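Local structure of mandelate racemase/muconate lactonizing enzyme family protein (Roseovarius sp. TM1035, 3T9P) at residues P133-I145 with G162-A174. The protein probably acts as an isomerase of the mandelate racemase/muconate lactonizing enzyme family. Residues are numbered along the deposited sequence; the frame is centred on the assembly and turned at random.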
ATOM      1  N   PRO A 133     -22.142 -17.628 -20.461  1.00 21.69           N
ATOM      2  CA  PRO A 133     -20.864 -17.370 -21.120  1.00 19.77           C
ATOM      3  C   PRO A 133     -20.348 -15.945 -20.921  1.00 20.29           C
ATOM      4  O   PRO A 133     -21.125 -14.968 -20.650  1.00 18.58           O
ATOM      5  CB  PRO A 133     -21.227 -17.560 -22.636  1.00 23.12           C
ATOM      6  CG  PRO A 133     -22.723 -17.071 -22.708  1.00 22.98           C
ATOM      7  CD  PRO A 133     -23.272 -17.804 -21.437  1.00 21.97           C
ATOM      8  N   VAL A 134     -19.008 -15.821 -20.979  1.00 18.46           N
ATOM      9  CA  VAL A 134     -18.352 -14.562 -20.937  1.00 18.28           C
ATOM     10  C   VAL A 134     -17.416 -14.474 -22.191  1.00 18.74           C
ATOM     11  O   VAL A 134     -16.465 -15.282 -22.315  1.00 18.17           O
ATOM     12  CB  VAL A 134     -17.554 -14.497 -19.635  1.00 20.80           C
ATOM     13  CG1 VAL A 134     -16.870 -13.175 -19.513  1.00 18.97           C
ATOM     14  CG2 VAL A 134     -18.513 -14.588 -18.449  1.00 23.87           C
ATOM     15  N   ARG A 135     -17.629 -13.496 -23.075  1.00 17.76           N
ATOM     16  CA  ARG A 135     -16.697 -13.261 -24.182  1.00 18.70           C
ATOM     17  C   ARG A 135     -15.307 -12.889 -23.622  1.00 17.50           C
ATOM     18  O   ARG A 135     -15.192 -12.063 -22.709  1.00 15.97           O
ATOM     19  CB  ARG A 135     -17.073 -12.034 -25.005  1.00 19.80           C
ATOM     20  CG  ARG A 135     -16.246 -11.946 -26.334  1.00 15.59           C
ATOM     21  CD  ARG A 135     -16.360 -10.573 -26.853  1.00 25.00           C
ATOM     22  NE  ARG A 135     -15.606 -10.442 -28.092  1.00 24.34           N
ATOM     23  CZ  ARG A 135     -15.530  -9.318 -28.753  1.00 23.19           C
ATOM     24  NH1 ARG A 135     -16.161  -8.242 -28.269  1.00 27.79           N
ATOM     25  NH2 ARG A 135     -14.842  -9.279 -29.877  1.00 19.98           N
ATOM     26  N   ALA A 136     -14.276 -13.461 -24.196  1.00 17.37           N
ATOM     27  CA  ALA A 136     -12.900 -13.213 -23.668  1.00 17.37           C
ATOM     28  C   ALA A 136     -12.065 -12.517 -24.726  1.00 16.67           C
ATOM     29  O   ALA A 136     -12.275 -12.748 -25.968  1.00 18.02           O
ATOM     30  CB  ALA A 136     -12.210 -14.610 -23.341  1.00 15.72           C
ATOM     31  N   TYR A 137     -11.008 -11.846 -24.275  1.00 14.51           N
ATOM     32  CA  TYR A 137      -9.978 -11.451 -25.192  1.00 13.68           C
ATOM     33  C   TYR A 137      -8.737 -12.258 -24.837  1.00 13.68           C
ATOM     34  O   TYR A 137      -8.471 -12.490 -23.689  1.00 12.75           O
ATOM     35  CB  TYR A 137      -9.719  -9.926 -25.141  1.00 14.22           C
ATOM     36  CG  TYR A 137      -9.108  -9.307 -23.909  1.00 10.65           C
ATOM     37  CD1 TYR A 137      -9.908  -8.595 -23.003  1.00 10.94           C
ATOM     38  CD2 TYR A 137      -7.706  -9.206 -23.780  1.00 14.10           C
ATOM     39  CE1 TYR A 137      -9.293  -7.838 -21.908  1.00 13.80           C
ATOM     40  CE2 TYR A 137      -7.094  -8.477 -22.732  1.00 14.86           C
ATOM     41  CZ  TYR A 137      -7.898  -7.834 -21.792  1.00 14.02           C
ATOM     42  OH  TYR A 137      -7.267  -7.113 -20.826  1.00 15.24           O
ATOM     43  N   ALA A 138      -7.973 -12.603 -25.863  1.00 13.04           N
ATOM     44  CA  ALA A 138      -6.727 -13.366 -25.702  1.00 13.92           C
ATOM     45  C   ALA A 138      -5.648 -12.368 -25.323  1.00 12.81           C
ATOM     46  O   ALA A 138      -5.400 -11.369 -25.999  1.00 16.93           O
ATOM     47  CB  ALA A 138      -6.402 -14.095 -27.134  1.00 12.68           C
ATOM     48  N   SER A 139      -5.042 -12.543 -24.171  1.00 11.20           N
ATOM     49  CA  SER A 139      -4.074 -11.575 -23.694  1.00 12.96           C
ATOM     50  C   SER A 139      -2.628 -12.171 -23.639  1.00 12.94           C
ATOM     51  O   SER A 139      -2.392 -13.167 -22.905  1.00 13.96           O
ATOM     52  CB  SER A 139      -4.439 -11.153 -22.252  1.00 13.10           C
ATOM     53  OG  SER A 139      -3.666 -10.020 -21.869  1.00 11.91           O
ATOM     54  N   SER A 140      -1.736 -11.572 -24.401  1.00 13.82           N
ATOM     55  CA  SER A 140      -0.336 -11.845 -24.345  1.00 16.31           C
ATOM     56  C   SER A 140       0.272 -11.035 -23.186  1.00 16.88           C
ATOM     57  O   SER A 140       0.011  -9.831 -23.045  1.00 16.37           O
ATOM     58  CB  SER A 140       0.291 -11.395 -25.672  1.00 15.37           C
ATOM     59  OG  SER A 140       1.699 -11.339 -25.432  1.00 18.30           O
ATOM     60  N   MET A 141       1.049 -11.691 -22.320  1.00 16.85           N
ATOM     61  CA  MET A 141       1.807 -10.978 -21.286  1.00 17.67           C
ATOM     62  C   MET A 141       3.236 -10.557 -21.700  1.00 19.86           C
ATOM     63  O   MET A 141       3.900  -9.900 -20.895  1.00 21.30           O
ATOM     64  CB  MET A 141       1.981 -11.877 -20.068  1.00 14.41           C
ATOM     65  CG  MET A 141       0.585 -12.504 -19.641  1.00 18.93           C
ATOM     66  SD  MET A 141      -0.479 -11.004 -19.150  1.00 19.42           S
ATOM     67  CE  MET A 141      -2.024 -11.817 -19.398  1.00 15.21           C
ATOM     68  N   ARG A 142       3.690 -10.875 -22.915  1.00 18.31           N
ATOM     69  CA  ARG A 142       5.123 -10.827 -23.226  1.00 18.87           C
ATOM     70  C   ARG A 142       5.510  -9.679 -24.088  1.00 18.74           C
ATOM     71  O   ARG A 142       4.804  -9.337 -25.061  1.00 18.64           O
ATOM     72  CB  ARG A 142       5.533 -12.140 -23.963  1.00 17.02           C
ATOM     73  CG  ARG A 142       5.453 -13.324 -23.025  1.00 21.10           C
ATOM     74  CD  ARG A 142       5.756 -14.704 -23.731  1.00 22.37           C
ATOM     75  NE  ARG A 142       7.002 -14.660 -24.479  1.00 25.70           N
ATOM     76  CZ  ARG A 142       7.321 -15.504 -25.477  1.00 30.24           C
ATOM     77  NH1 ARG A 142       6.522 -16.506 -25.776  1.00 26.14           N
ATOM     78  NH2 ARG A 142       8.444 -15.349 -26.173  1.00 26.76           N
ATOM     79  N   ARG A 143       6.653  -9.068 -23.743  1.00 18.73           N
ATOM     80  CA  ARG A 143       7.350  -8.148 -24.582  1.00 19.52           C
ATOM     81  C   ARG A 143       8.602  -8.809 -25.233  1.00 21.75           C
ATOM     82  O   ARG A 143       9.158  -8.250 -26.157  1.00 21.24           O
ATOM     83  CB  ARG A 143       7.792  -6.904 -23.829  1.00 19.22           C
ATOM     84  CG  ARG A 143       6.681  -5.995 -23.499  1.00 18.67           C
ATOM     85  CD  ARG A 143       7.098  -4.878 -22.655  1.00 22.45           C
ATOM     86  NE  ARG A 143       6.002  -3.930 -22.669  1.00 18.47           N
ATOM     87  CZ  ARG A 143       4.966  -3.976 -21.829  1.00 21.51           C
ATOM     88  NH1 ARG A 143       3.976  -3.081 -21.934  1.00 16.87           N
ATOM     89  NH2 ARG A 143       4.887  -4.930 -20.879  1.00 13.50           N
ATOM     90  N   ASP A 144       9.019  -9.934 -24.710  1.00 24.04           N
ATOM     91  CA  ASP A 144      10.152 -10.627 -25.251  1.00 27.13           C
ATOM     92  C   ASP A 144       9.874 -11.312 -26.586  1.00 28.04           C
ATOM     93  O   ASP A 144      10.749 -11.729 -27.257  1.00 33.01           O
ATOM     94  CB  ASP A 144      10.834 -11.495 -24.207  1.00 25.74           C
ATOM     95  CG  ASP A 144      10.007 -12.627 -23.775  1.00 31.52           C
ATOM     96  OD1 ASP A 144      10.557 -13.686 -23.734  1.00 38.69           O
ATOM     97  OD2 ASP A 144       8.827 -12.489 -23.520  1.00 29.70           O
ATOM     98  N   ILE A 145       8.634 -11.446 -26.949  1.00 25.86           N
ATOM     99  CA  ILE A 145       8.233 -12.012 -28.209  1.00 21.56           C
ATOM    100  C   ILE A 145       8.325 -11.069 -29.440  1.00 20.55           C
ATOM    101  O   ILE A 145       8.106  -9.918 -29.353  1.00 16.49           O
ATOM    102  CB  ILE A 145       6.791 -12.539 -28.041  1.00 22.99           C
ATOM    103  CG1 ILE A 145       6.414 -13.471 -29.173  1.00 18.03           C
ATOM    104  CG2 ILE A 145       5.825 -11.375 -27.793  1.00 20.41           C
ATOM    105  CD1 ILE A 145       5.260 -14.348 -28.828  1.00 23.92           C
ATOM    106  N   GLY A 162     -11.522 -19.491 -31.598  1.00 21.46           N
ATOM    107  CA  GLY A 162     -12.632 -18.539 -31.862  1.00 20.01           C
ATOM    108  C   GLY A 162     -12.527 -17.205 -31.123  1.00 19.31           C
ATOM    109  O   GLY A 162     -13.525 -16.447 -31.058  1.00 19.14           O
ATOM    110  N   PHE A 163     -11.350 -16.833 -30.572  1.00 17.68           N
ATOM    111  CA  PHE A 163     -11.213 -15.509 -29.981  1.00 15.25           C
ATOM    112  C   PHE A 163     -11.465 -14.408 -31.024  1.00 18.27           C
ATOM    113  O   PHE A 163     -10.981 -14.553 -32.148  1.00 18.26           O
ATOM    114  CB  PHE A 163      -9.810 -15.211 -29.406  1.00 13.94           C
ATOM    115  CG  PHE A 163      -9.485 -15.974 -28.153  1.00 15.32           C
ATOM    116  CD1 PHE A 163      -9.899 -15.466 -26.922  1.00 16.83           C
ATOM    117  CD2 PHE A 163      -8.874 -17.261 -28.192  1.00 14.11           C
ATOM    118  CE1 PHE A 163      -9.569 -16.109 -25.668  1.00 14.82           C
ATOM    119  CE2 PHE A 163      -8.556 -17.997 -26.938  1.00 18.17           C
ATOM    120  CZ  PHE A 163      -8.953 -17.446 -25.689  1.00 18.77           C
ATOM    121  N   THR A 164     -12.143 -13.284 -30.669  1.00 15.79           N
ATOM    122  CA  THR A 164     -12.272 -12.222 -31.633  1.00 17.87           C
ATOM    123  C   THR A 164     -11.780 -10.889 -31.054  1.00 16.53           C
ATOM    124  O   THR A 164     -12.032  -9.811 -31.590  1.00 17.18           O
ATOM    125  CB  THR A 164     -13.741 -12.025 -32.176  1.00 20.31           C
ATOM    126  OG1 THR A 164     -14.605 -11.874 -31.055  1.00 19.57           O
ATOM    127  CG2 THR A 164     -14.261 -13.248 -33.019  1.00 21.90           C
ATOM    128  N   ALA A 165     -10.974 -10.972 -29.989  1.00 16.43           N
ATOM    129  CA  ALA A 165     -10.378  -9.780 -29.436  1.00 14.02           C
ATOM    130  C   ALA A 165      -9.001 -10.253 -28.877  1.00 12.96           C
ATOM    131  O   ALA A 165      -8.914 -11.386 -28.370  1.00 13.92           O
ATOM    132  CB  ALA A 165     -11.238  -9.235 -28.248  1.00 14.07           C
ATOM    133  N   PHE A 166      -8.003  -9.384 -28.989  1.00 13.16           N
ATOM    134  CA  PHE A 166      -6.591  -9.729 -28.628  1.00 13.36           C
ATOM    135  C   PHE A 166      -5.877  -8.534 -28.039  1.00 13.80           C
ATOM    136  O   PHE A 166      -6.009  -7.456 -28.543  1.00 11.87           O
ATOM    137  CB  PHE A 166      -5.827 -10.128 -29.936  1.00 14.68           C
ATOM    138  CG  PHE A 166      -6.306 -11.432 -30.496  1.00 15.34           C
ATOM    139  CD1 PHE A 166      -7.437 -11.446 -31.312  1.00 19.36           C
ATOM    140  CD2 PHE A 166      -5.631 -12.660 -30.204  1.00 18.70           C
ATOM    141  CE1 PHE A 166      -7.904 -12.673 -31.847  1.00 19.85           C
ATOM    142  CE2 PHE A 166      -6.105 -13.929 -30.706  1.00 20.31           C
ATOM    143  CZ  PHE A 166      -7.283 -13.918 -31.505  1.00 20.99           C
ATOM    144  N   LYS A 167      -5.051  -8.748 -26.996  1.00 13.35           N
ATOM    145  CA  LYS A 167      -4.253  -7.686 -26.420  1.00 12.56           C
ATOM    146  C   LYS A 167      -2.780  -8.144 -26.418  1.00 12.57           C
ATOM    147  O   LYS A 167      -2.504  -9.267 -26.059  1.00 13.35           O
ATOM    148  CB  LYS A 167      -4.645  -7.469 -24.949  1.00  9.71           C
ATOM    149  CG  LYS A 167      -3.826  -6.222 -24.365  1.00 15.70           C
ATOM    150  CD  LYS A 167      -4.503  -5.828 -23.006  1.00 15.68           C
ATOM    151  CE  LYS A 167      -3.862  -6.565 -21.839  1.00 18.51           C
ATOM    152  NZ  LYS A 167      -4.563  -6.076 -20.597  1.00 20.12           N
ATOM    153  N   TRP A 168      -1.917  -7.241 -26.843  1.00 14.55           N
ATOM    154  CA  TRP A 168      -0.466  -7.402 -26.768  1.00 17.43           C
ATOM    155  C   TRP A 168       0.220  -6.151 -26.195  1.00 17.13           C
ATOM    156  O   TRP A 168      -0.449  -5.211 -25.692  1.00 16.45           O
ATOM    157  CB  TRP A 168       0.048  -7.781 -28.208  1.00 16.04           C
ATOM    158  CG  TRP A 168      -0.100  -6.843 -29.332  1.00 16.38           C
ATOM    159  CD1 TRP A 168       0.910  -6.078 -29.891  1.00 17.33           C
ATOM    160  CD2 TRP A 168      -1.311  -6.514 -30.081  1.00 16.53           C
ATOM    161  NE1 TRP A 168       0.423  -5.400 -30.993  1.00 19.96           N
ATOM    162  CE2 TRP A 168      -0.929  -5.660 -31.120  1.00 18.67           C
ATOM    163  CE3 TRP A 168      -2.649  -6.994 -30.054  1.00 18.25           C
ATOM    164  CZ2 TRP A 168      -1.857  -5.135 -32.034  1.00 16.84           C
ATOM    165  CZ3 TRP A 168      -3.560  -6.528 -30.974  1.00 18.79           C
ATOM    166  CH2 TRP A 168      -3.129  -5.639 -32.031  1.00 15.12           C
ATOM    167  N   ARG A 169       1.566  -6.182 -26.189  1.00 15.45           N
ATOM    168  CA  ARG A 169       2.340  -5.183 -25.441  1.00 15.92           C
ATOM    169  C   ARG A 169       3.077  -4.244 -26.318  1.00 15.87           C
ATOM    170  O   ARG A 169       3.615  -4.652 -27.367  1.00 17.64           O
ATOM    171  CB  ARG A 169       3.387  -5.812 -24.513  1.00 13.62           C
ATOM    172  CG  ARG A 169       2.816  -6.900 -23.561  1.00 17.59           C
ATOM    173  CD  ARG A 169       1.930  -6.343 -22.475  1.00 17.88           C
ATOM    174  NE  ARG A 169       0.924  -7.312 -22.058  1.00 19.10           N
ATOM    175  CZ  ARG A 169       0.073  -7.150 -21.060  1.00 19.94           C
ATOM    176  NH1 ARG A 169      -0.874  -8.077 -20.855  1.00 14.60           N
ATOM    177  NH2 ARG A 169       0.152  -6.060 -20.265  1.00 17.68           N
ATOM    178  N   VAL A 170       3.115  -2.995 -25.871  1.00 15.43           N
ATOM    179  CA  VAL A 170       3.978  -1.987 -26.461  1.00 16.56           C
ATOM    180  C   VAL A 170       4.889  -1.390 -25.361  1.00 16.38           C
ATOM    181  O   VAL A 170       4.655  -1.618 -24.170  1.00 16.08           O
ATOM    182  CB  VAL A 170       3.175  -0.857 -27.199  1.00 15.11           C
ATOM    183  CG1 VAL A 170       2.358  -1.452 -28.312  1.00 16.60           C
ATOM    184  CG2 VAL A 170       2.194  -0.140 -26.166  1.00 11.52           C
ATOM    185  N   GLY A 171       5.916  -0.684 -25.822  1.00 16.86           N
ATOM    186  CA  GLY A 171       6.864   0.004 -24.969  1.00 19.08           C
ATOM    187  C   GLY A 171       7.555  -1.112 -24.160  1.00 20.10           C
ATOM    188  O   GLY A 171       7.582  -2.267 -24.571  1.00 18.99           O
ATOM    189  N   ALA A 172       8.178  -0.675 -23.070  1.00 21.47           N
ATOM    190  CA  ALA A 172       8.841  -1.512 -22.004  1.00 22.25           C
ATOM    191  C   ALA A 172       8.167  -1.169 -20.676  1.00 20.28           C
ATOM    192  O   ALA A 172       7.803   0.001 -20.413  1.00 20.37           O
ATOM    193  CB  ALA A 172      10.386  -1.260 -22.005  1.00 21.20           C
ATOM    194  N   GLU A 173       7.936  -2.178 -19.841  1.00 20.83           N
ATOM    195  CA  GLU A 173       7.266  -1.931 -18.527  1.00 20.98           C
ATOM    196  C   GLU A 173       7.982  -0.842 -17.737  1.00 21.41           C
ATOM    197  O   GLU A 173       9.182  -0.970 -17.439  1.00 20.36           O
ATOM    198  CB  GLU A 173       7.148  -3.183 -17.693  1.00 22.17           C
ATOM    199  CG  GLU A 173       6.516  -2.913 -16.323  1.00 27.25           C
ATOM    200  CD  GLU A 173       6.542  -4.210 -15.468  1.00 40.52           C
ATOM    201  OE1 GLU A 173       7.649  -4.659 -15.082  1.00 38.90           O
ATOM    202  OE2 GLU A 173       5.463  -4.764 -15.170  1.00 44.71           O
ATOM    203  N   ALA A 174       7.264   0.221 -17.411  1.00 19.71           N
ATOM    204  CA  ALA A 174       7.823   1.356 -16.600  1.00 22.34           C
ATOM    205  C   ALA A 174       9.144   1.820 -17.234  1.00 22.28           C
ATOM    206  O   ALA A 174      10.098   2.231 -16.529  1.00 23.69           O
ATOM    207  CB  ALA A 174       8.030   0.992 -15.091  1.00 22.41           C
TER
HETATM  208  O   HOH W   1     -13.639 -13.147 -28.347  1.00 16.06           O
HETATM  209  O   HOH W   2       3.469  -8.287 -27.288  1.00 19.21           O
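Ala138 and Phe163 form the apolar centre: Ala138 CB lies over one face of the Phe163 ring, 3.9 Å from its centroid, a CH-pi contact. The same methyl reaches the Phe166 ring obliquely, Ala138 CB to Phe166 CD2 3.5 Å, while Ala136 CB touches Phe163 CE1. From here the parallel strand ladder runs onward through three backbone bonds: Ala138 N to Ala165 O, Lys167 N to Ala138 O and Ser140 N to Lys167 O. With helix 147-161 as the connection, the two strands make a beta-alpha-beta unit of the barrel domain characteristic of the enolase superfamily. On the sheet face that carries Ser139, Lys167 sends CG anti to its backbone N (chi1 -176°) and passes obliquely by the Tyr137 ring; a bend at chi3 (91°) then carries NZ to Tyr137 OH, to which it donates at 2.9 Å, and Glu231 pairs with the same ammonium. Where the strands end, Arg169, the last residue of 165-169, bends at chi2 (-71°) and grips Ser140 O side-on: this oxygen lies in the guanidinium plane, 2.9 Å from both NE and NH1 of Arg169, whose NH2 salt-bridges Asp205. Arg143 crosses Arg169 at about a right angle, its guanidinium covered on one face by Arg169 CB and on the other by Glu173 N. Arg143 NH1 donates to Val170 O at 2.8 Å, and NE to the same oxygen at 3.1 Å and to Gly171 O. With an alanine in place of Arg143, both carbonyls would probably lose these donors and the loop at 170-173 would be less fixed. At the other end, Arg135 NH2 bonds Thr164 OG1 (2.9 Å) while NH1 salt-bridges Glu201, and a water links Ala136 O to Thr164 N.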